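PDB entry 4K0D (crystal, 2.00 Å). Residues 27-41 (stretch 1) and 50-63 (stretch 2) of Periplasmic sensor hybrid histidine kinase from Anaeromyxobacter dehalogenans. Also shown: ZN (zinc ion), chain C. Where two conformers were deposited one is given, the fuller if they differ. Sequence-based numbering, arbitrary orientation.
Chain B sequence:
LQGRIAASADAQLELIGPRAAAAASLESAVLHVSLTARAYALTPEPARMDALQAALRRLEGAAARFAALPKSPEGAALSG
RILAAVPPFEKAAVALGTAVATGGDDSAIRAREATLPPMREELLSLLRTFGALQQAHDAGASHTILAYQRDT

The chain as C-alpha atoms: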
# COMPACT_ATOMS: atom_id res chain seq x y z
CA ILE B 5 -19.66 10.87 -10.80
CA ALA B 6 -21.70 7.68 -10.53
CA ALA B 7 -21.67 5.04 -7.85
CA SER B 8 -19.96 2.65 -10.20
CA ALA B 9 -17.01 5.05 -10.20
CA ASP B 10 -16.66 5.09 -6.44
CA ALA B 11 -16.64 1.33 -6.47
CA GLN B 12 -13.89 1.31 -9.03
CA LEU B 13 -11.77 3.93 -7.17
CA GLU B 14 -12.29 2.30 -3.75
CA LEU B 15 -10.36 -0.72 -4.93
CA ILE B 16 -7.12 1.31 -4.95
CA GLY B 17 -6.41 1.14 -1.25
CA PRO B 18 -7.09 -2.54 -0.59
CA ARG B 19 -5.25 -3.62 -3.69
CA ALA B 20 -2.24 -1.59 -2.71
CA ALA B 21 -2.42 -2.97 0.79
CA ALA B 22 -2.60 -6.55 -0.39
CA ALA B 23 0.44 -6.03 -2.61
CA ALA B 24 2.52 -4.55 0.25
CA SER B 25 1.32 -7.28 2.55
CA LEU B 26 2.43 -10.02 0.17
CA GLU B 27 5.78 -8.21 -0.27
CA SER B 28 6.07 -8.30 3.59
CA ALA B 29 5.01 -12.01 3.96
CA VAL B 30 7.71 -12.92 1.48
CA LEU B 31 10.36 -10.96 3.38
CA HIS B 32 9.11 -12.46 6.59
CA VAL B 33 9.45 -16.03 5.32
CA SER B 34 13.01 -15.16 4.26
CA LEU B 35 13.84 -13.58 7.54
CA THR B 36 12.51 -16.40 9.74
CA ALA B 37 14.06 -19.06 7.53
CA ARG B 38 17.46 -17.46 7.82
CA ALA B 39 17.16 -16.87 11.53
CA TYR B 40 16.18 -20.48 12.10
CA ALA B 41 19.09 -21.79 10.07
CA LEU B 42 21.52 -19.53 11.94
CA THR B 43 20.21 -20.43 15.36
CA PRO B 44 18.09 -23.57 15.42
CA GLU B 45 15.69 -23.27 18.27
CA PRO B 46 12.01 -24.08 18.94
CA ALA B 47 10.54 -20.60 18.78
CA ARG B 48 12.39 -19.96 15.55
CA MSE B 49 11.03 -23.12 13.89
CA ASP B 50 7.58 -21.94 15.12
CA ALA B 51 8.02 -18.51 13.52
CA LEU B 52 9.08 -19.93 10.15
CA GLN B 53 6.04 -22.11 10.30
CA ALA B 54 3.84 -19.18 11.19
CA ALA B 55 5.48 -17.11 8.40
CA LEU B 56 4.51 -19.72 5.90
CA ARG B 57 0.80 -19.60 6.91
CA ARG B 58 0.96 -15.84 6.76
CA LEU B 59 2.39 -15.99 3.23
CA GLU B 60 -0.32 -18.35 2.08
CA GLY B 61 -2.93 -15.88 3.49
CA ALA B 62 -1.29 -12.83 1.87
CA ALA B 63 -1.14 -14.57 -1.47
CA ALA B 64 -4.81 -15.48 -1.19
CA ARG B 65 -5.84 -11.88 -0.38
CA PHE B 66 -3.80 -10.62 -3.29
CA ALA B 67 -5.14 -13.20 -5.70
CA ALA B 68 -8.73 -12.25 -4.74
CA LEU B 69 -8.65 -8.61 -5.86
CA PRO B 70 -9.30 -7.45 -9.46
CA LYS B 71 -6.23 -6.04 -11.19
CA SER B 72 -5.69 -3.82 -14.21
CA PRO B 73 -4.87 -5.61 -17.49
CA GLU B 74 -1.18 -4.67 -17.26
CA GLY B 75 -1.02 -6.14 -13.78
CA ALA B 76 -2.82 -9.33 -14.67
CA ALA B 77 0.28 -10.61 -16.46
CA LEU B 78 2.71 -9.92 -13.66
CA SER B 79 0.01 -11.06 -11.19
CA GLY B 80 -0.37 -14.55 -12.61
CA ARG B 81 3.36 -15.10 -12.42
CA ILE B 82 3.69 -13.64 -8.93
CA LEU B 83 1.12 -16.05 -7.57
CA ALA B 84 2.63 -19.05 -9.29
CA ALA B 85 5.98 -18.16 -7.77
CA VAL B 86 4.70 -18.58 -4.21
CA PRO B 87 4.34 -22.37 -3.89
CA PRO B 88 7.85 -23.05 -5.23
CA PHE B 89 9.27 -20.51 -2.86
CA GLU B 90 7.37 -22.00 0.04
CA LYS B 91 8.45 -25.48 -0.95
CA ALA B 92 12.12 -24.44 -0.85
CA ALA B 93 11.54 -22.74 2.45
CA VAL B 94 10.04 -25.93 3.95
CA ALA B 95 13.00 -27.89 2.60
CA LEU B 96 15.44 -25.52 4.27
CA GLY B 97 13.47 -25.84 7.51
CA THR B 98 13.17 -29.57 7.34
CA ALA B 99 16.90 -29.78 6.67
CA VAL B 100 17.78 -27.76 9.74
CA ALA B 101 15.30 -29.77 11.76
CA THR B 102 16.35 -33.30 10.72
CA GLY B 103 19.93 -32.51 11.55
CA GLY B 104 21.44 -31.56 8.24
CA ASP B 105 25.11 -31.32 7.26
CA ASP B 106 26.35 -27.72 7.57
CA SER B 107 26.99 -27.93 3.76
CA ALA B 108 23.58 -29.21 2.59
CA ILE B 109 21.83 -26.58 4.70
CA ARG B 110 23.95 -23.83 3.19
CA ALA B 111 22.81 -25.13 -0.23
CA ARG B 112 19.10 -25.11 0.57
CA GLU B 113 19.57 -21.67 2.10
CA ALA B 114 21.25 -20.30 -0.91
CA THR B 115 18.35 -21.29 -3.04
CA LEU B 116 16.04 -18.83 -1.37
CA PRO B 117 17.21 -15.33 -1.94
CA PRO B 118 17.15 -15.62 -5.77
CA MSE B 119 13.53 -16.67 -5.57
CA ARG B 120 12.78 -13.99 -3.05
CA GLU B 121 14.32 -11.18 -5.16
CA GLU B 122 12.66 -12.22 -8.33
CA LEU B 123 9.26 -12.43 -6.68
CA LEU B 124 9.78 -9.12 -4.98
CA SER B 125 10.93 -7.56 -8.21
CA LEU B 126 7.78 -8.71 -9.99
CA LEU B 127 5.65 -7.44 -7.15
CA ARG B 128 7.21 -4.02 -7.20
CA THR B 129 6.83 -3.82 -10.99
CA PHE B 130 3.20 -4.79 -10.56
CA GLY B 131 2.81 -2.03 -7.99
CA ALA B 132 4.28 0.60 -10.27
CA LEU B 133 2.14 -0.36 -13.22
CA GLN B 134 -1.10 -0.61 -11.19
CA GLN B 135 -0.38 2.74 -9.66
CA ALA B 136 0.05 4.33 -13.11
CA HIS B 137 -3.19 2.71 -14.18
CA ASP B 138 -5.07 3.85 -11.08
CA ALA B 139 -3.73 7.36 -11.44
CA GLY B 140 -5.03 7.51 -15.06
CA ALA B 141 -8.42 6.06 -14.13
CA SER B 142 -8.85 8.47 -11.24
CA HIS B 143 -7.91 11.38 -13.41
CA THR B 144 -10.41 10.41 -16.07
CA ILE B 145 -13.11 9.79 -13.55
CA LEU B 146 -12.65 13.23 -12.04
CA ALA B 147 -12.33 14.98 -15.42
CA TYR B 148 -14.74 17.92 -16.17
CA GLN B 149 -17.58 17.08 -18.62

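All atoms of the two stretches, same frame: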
# COMPACT_ATOMS: atom_id res chain seq x y z
N GLU B 27 4.38 -8.65 -0.37
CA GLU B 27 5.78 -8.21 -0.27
C GLU B 27 6.35 -8.53 1.14
O GLU B 27 7.38 -9.18 1.27
CB GLU B 27 5.93 -6.70 -0.63
CG GLU B 27 5.98 -6.41 -2.16
CD GLU B 27 5.67 -4.93 -2.61
OE1 GLU B 27 5.64 -4.01 -1.76
OE2 GLU B 27 5.45 -4.71 -3.83
N SER B 28 5.67 -8.06 2.18
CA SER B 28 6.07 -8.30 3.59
C SER B 28 6.08 -9.82 4.01
O SER B 28 7.05 -10.32 4.65
CB SER B 28 5.18 -7.47 4.49
OG SER B 28 5.75 -7.19 5.74
N ALA B 29 5.09 -10.58 3.57
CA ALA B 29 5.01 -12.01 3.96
C ALA B 29 6.22 -12.73 3.34
O ALA B 29 6.77 -13.69 3.86
CB ALA B 29 3.67 -12.62 3.45
N VAL B 30 6.63 -12.28 2.17
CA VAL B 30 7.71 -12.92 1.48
C VAL B 30 9.00 -12.60 2.21
O VAL B 30 9.79 -13.52 2.51
CB VAL B 30 7.78 -12.49 -0.02
CG1 VAL B 30 9.10 -12.87 -0.64
CG2 VAL B 30 6.67 -13.12 -0.75
N LEU B 31 9.20 -11.33 2.57
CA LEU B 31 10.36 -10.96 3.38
C LEU B 31 10.37 -11.78 4.64
O LEU B 31 11.41 -12.26 5.06
CB LEU B 31 10.32 -9.51 3.79
CG LEU B 31 10.75 -8.59 2.65
CD1 LEU B 31 10.44 -7.13 2.91
CD2 LEU B 31 12.25 -8.75 2.39
N HIS B 32 9.21 -11.92 5.25
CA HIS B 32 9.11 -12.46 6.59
C HIS B 32 9.46 -13.95 6.51
O HIS B 32 10.13 -14.47 7.38
CB HIS B 32 7.76 -12.19 7.27
CG HIS B 32 7.70 -12.64 8.71
ND1 HIS B 32 8.25 -11.93 9.74
CD2 HIS B 32 7.19 -13.77 9.27
CE1 HIS B 32 8.12 -12.58 10.88
NE2 HIS B 32 7.46 -13.71 10.63
N VAL B 33 9.05 -14.64 5.45
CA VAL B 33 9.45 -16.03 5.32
C VAL B 33 10.99 -16.10 5.16
O VAL B 33 11.61 -16.98 5.69
CB VAL B 33 8.78 -16.73 4.12
CG1 VAL B 33 9.54 -18.00 3.80
CG2 VAL B 33 7.21 -17.06 4.38
N SER B 34 11.58 -15.19 4.40
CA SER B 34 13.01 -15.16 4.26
C SER B 34 13.69 -14.89 5.55
O SER B 34 14.72 -15.50 5.82
CB SER B 34 13.44 -14.10 3.25
OG SER B 34 13.38 -14.70 1.98
N LEU B 35 13.17 -13.96 6.33
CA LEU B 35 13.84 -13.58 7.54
C LEU B 35 13.78 -14.68 8.59
O LEU B 35 14.76 -14.92 9.24
CB LEU B 35 13.30 -12.30 8.10
CG LEU B 35 13.78 -11.89 9.48
CD1 LEU B 35 13.76 -10.38 9.68
CD2 LEU B 35 12.84 -12.50 10.46
N THR B 36 12.65 -15.34 8.74
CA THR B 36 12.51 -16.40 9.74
C THR B 36 13.27 -17.63 9.26
O THR B 36 13.78 -18.39 10.06
CB THR B 36 11.02 -16.78 10.01
OG1 THR B 36 10.36 -17.09 8.78
CG2 THR B 36 10.30 -15.64 10.69
N ALA B 37 13.37 -17.85 7.96
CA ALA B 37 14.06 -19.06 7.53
C ALA B 37 15.55 -18.93 7.86
O ALA B 37 16.19 -19.87 8.33
CB ALA B 37 13.89 -19.31 6.07
N ARG B 38 16.07 -17.75 7.60
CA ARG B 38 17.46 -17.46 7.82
C ARG B 38 17.72 -17.53 9.33
O ARG B 38 18.76 -18.02 9.74
CB ARG B 38 17.79 -16.09 7.26
CG ARG B 38 19.04 -15.40 7.81
N ALA B 39 16.81 -17.03 10.15
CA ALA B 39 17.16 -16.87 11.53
C ALA B 39 17.18 -18.27 12.11
O ALA B 39 18.05 -18.60 12.86
CB ALA B 39 16.24 -16.01 12.26
N TYR B 40 16.23 -19.09 11.70
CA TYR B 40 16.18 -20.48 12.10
C TYR B 40 17.46 -21.23 11.75
O TYR B 40 17.99 -21.96 12.57
CB TYR B 40 15.00 -21.16 11.43
CG TYR B 40 14.81 -22.59 11.85
CD1 TYR B 40 14.85 -22.97 13.18
CD2 TYR B 40 14.54 -23.55 10.92
CE1 TYR B 40 14.67 -24.32 13.56
CE2 TYR B 40 14.35 -24.87 11.27
CZ TYR B 40 14.40 -25.24 12.59
OH TYR B 40 14.18 -26.55 12.89
N ALA B 41 17.92 -21.07 10.52
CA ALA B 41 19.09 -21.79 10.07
C ALA B 41 20.31 -21.31 10.86
O ALA B 41 21.13 -22.11 11.24
CB ALA B 41 19.27 -21.57 8.60
N ASP B 50 8.99 -22.35 15.04
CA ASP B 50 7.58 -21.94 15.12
C ASP B 50 7.33 -20.74 14.23
O ASP B 50 6.33 -20.70 13.55
CB ASP B 50 7.19 -21.55 16.55
CG ASP B 50 6.95 -22.79 17.46
OD1 ASP B 50 6.72 -23.91 16.95
OD2 ASP B 50 6.92 -22.63 18.70
N ALA B 51 8.21 -19.74 14.28
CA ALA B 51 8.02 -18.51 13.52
C ALA B 51 8.07 -18.76 12.01
O ALA B 51 7.32 -18.16 11.26
CB ALA B 51 9.06 -17.49 13.92
N LEU B 52 8.97 -19.63 11.56
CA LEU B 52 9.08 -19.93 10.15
C LEU B 52 7.78 -20.57 9.69
O LEU B 52 7.23 -20.28 8.61
CB LEU B 52 10.22 -20.91 9.91
CG LEU B 52 10.22 -21.57 8.54
CD1 LEU B 52 10.28 -20.51 7.45
CD2 LEU B 52 11.42 -22.56 8.41
N GLN B 53 7.31 -21.48 10.53
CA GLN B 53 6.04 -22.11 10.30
C GLN B 53 4.90 -21.11 10.22
O GLN B 53 4.07 -21.17 9.31
CB GLN B 53 5.70 -23.00 11.47
CG GLN B 53 5.06 -24.22 11.01
CD GLN B 53 6.10 -25.13 10.42
OE1 GLN B 53 7.30 -25.02 10.72
NE2 GLN B 53 5.65 -26.04 9.60
N ALA B 54 4.84 -20.23 11.22
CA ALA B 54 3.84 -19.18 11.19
C ALA B 54 4.02 -18.29 9.94
O ALA B 54 3.04 -17.85 9.37
CB ALA B 54 3.91 -18.31 12.45
N ALA B 55 5.25 -17.99 9.55
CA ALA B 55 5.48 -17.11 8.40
C ALA B 55 4.93 -17.74 7.16
O ALA B 55 4.43 -17.07 6.29
CB ALA B 55 7.02 -16.81 8.20
N LEU B 56 4.97 -19.05 7.09
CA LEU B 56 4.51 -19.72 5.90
C LEU B 56 2.98 -19.58 5.79
O LEU B 56 2.48 -19.34 4.72
CB LEU B 56 4.89 -21.20 5.96
CG LEU B 56 6.38 -21.55 5.78
CD1 LEU B 56 6.59 -23.04 6.00
CD2 LEU B 56 6.91 -21.10 4.40
N ARG B 57 2.26 -19.77 6.89
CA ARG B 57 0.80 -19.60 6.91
C ARG B 57 0.40 -18.17 6.58
O ARG B 57 -0.56 -17.94 5.85
CB ARG B 57 0.20 -20.00 8.28
CG ARG B 57 0.42 -21.50 8.60
N ARG B 58 1.15 -17.21 7.12
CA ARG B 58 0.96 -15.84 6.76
C ARG B 58 1.16 -15.57 5.24
O ARG B 58 0.37 -14.87 4.62
CB ARG B 58 1.90 -15.00 7.56
CG ARG B 58 1.88 -13.58 7.15
CD ARG B 58 2.78 -12.80 8.08
NE ARG B 58 3.08 -11.49 7.55
CZ ARG B 58 4.01 -10.68 8.04
NH1 ARG B 58 4.72 -11.04 9.10
NH2 ARG B 58 4.25 -9.51 7.45
N LEU B 59 2.18 -16.16 4.64
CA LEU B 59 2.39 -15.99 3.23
C LEU B 59 1.24 -16.61 2.46
O LEU B 59 0.79 -16.04 1.48
CB LEU B 59 3.70 -16.60 2.77
CG LEU B 59 3.99 -16.56 1.28
CD1 LEU B 59 3.95 -15.14 0.68
CD2 LEU B 59 5.37 -17.23 1.03
N GLU B 60 0.80 -17.79 2.83
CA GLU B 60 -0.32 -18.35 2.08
C GLU B 60 -1.56 -17.41 2.16
O GLU B 60 -2.26 -17.22 1.17
CB GLU B 60 -0.66 -19.75 2.60
CG GLU B 60 0.32 -20.79 2.21
CD GLU B 60 0.54 -21.89 3.32
OE1 GLU B 60 -0.19 -21.96 4.31
OE2 GLU B 60 1.51 -22.67 3.18
N GLY B 61 -1.80 -16.81 3.32
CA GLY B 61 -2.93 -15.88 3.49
C GLY B 61 -2.74 -14.61 2.68
O GLY B 61 -3.67 -14.12 2.07
N ALA B 62 -1.54 -14.05 2.65
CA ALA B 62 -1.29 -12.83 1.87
C ALA B 62 -1.45 -13.11 0.38
O ALA B 62 -1.89 -12.24 -0.39
CB ALA B 62 0.10 -12.29 2.13
N ALA B 63 -1.02 -14.28 -0.05
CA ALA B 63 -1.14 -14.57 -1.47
C ALA B 63 -2.61 -14.66 -1.81
O ALA B 63 -3.03 -14.13 -2.86
CB ALA B 63 -0.43 -15.87 -1.83
ZN ZN C . 9.02 -10.04 9.63
O HOH W 1 5.17 -14.24 6.19
O HOH W 2 6.38 -15.80 11.91

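The two helices run antiparallel, 162° between their directions, and their axes close to 8.4 Å. Small residues line that close approach: at the points of nearest backbone approach, Ala 29 pairs with Leu 59 (CA to CA 4.8 Å), Val 33 with Ala 55 (CA to CA 5.1 Å) and Thr 36 with Leu 52 (CA to CA 4.9 Å). Each pair sets a compact side chain against its partner helix, and together the stretches bury 657 Å².

The clearest bump is Leu 52. With chi1 t and chi2 p, it sits as a knob in the hollow formed by Val 33, Thr 36, Ala 37 and Tyr 40. Its CD1 lies 4.0 Å from Ala 37 CB, where the short methyl leaves depth in the hollow, while its CD2 lies 4.1 Å from Tyr 40 CD2. Leu 59 repeats the same rotamers farther along: its CD1 meets Val 30 CG2 at 3.7 Å and its CD2 meets Val 33 CG2 at 3.8 Å.

Alanine supplies the bump at two of the three close backbone approaches. Ala 29 CB presses on Leu 59 CA at 3.6 Å and on Ala 62 CB at 3.8 Å, a fit of methyl against helix surface. From the other side of the contact, Ala 55 CB points at stretch 1, reaching His 32 CD2 at 3.2 Å, Thr 36 OG1 at 3.4 Å and Val 33 CG2 at 3.8 Å. Val 33 also meets Leu 56, its CG1 and CG2 each lying 4.1 Å from Leu 56 CD2.

Thr 36 suits a buried place because its hydroxyl is satisfied within its own helix: in rotamer p, OG1 donates to His 32 O at 3.0 Å. Both branches still meet stretch 2: Thr 36 OG1 lies 3.4 Å from Leu 52 CA, and Thr 36 CG2 lies 3.9 Å from Ala 51 CB.

Polar groups join the contact through water and long side chains. One water donates to both Ala 29 O and Ala 55 O, at 2.9 Å each, bridging the two backbones. A second accepts from His 32 NE2 at 2.7 Å and donates to Ala 51 O at 2.6 Å. The other ring nitrogen, His 32 ND1, binds zinc at 2.0 Å, alongside ligands from elsewhere in the structure, so both nitrogens are used. Arg 58, extended with chi1 to chi3 all t, reaches across to lay NH1 over one face of the imidazole, 3.4 Å from His 32 CG. Its NH2 lies 3.2 Å from Ser 28 OG, which sits at the guanidinium edge.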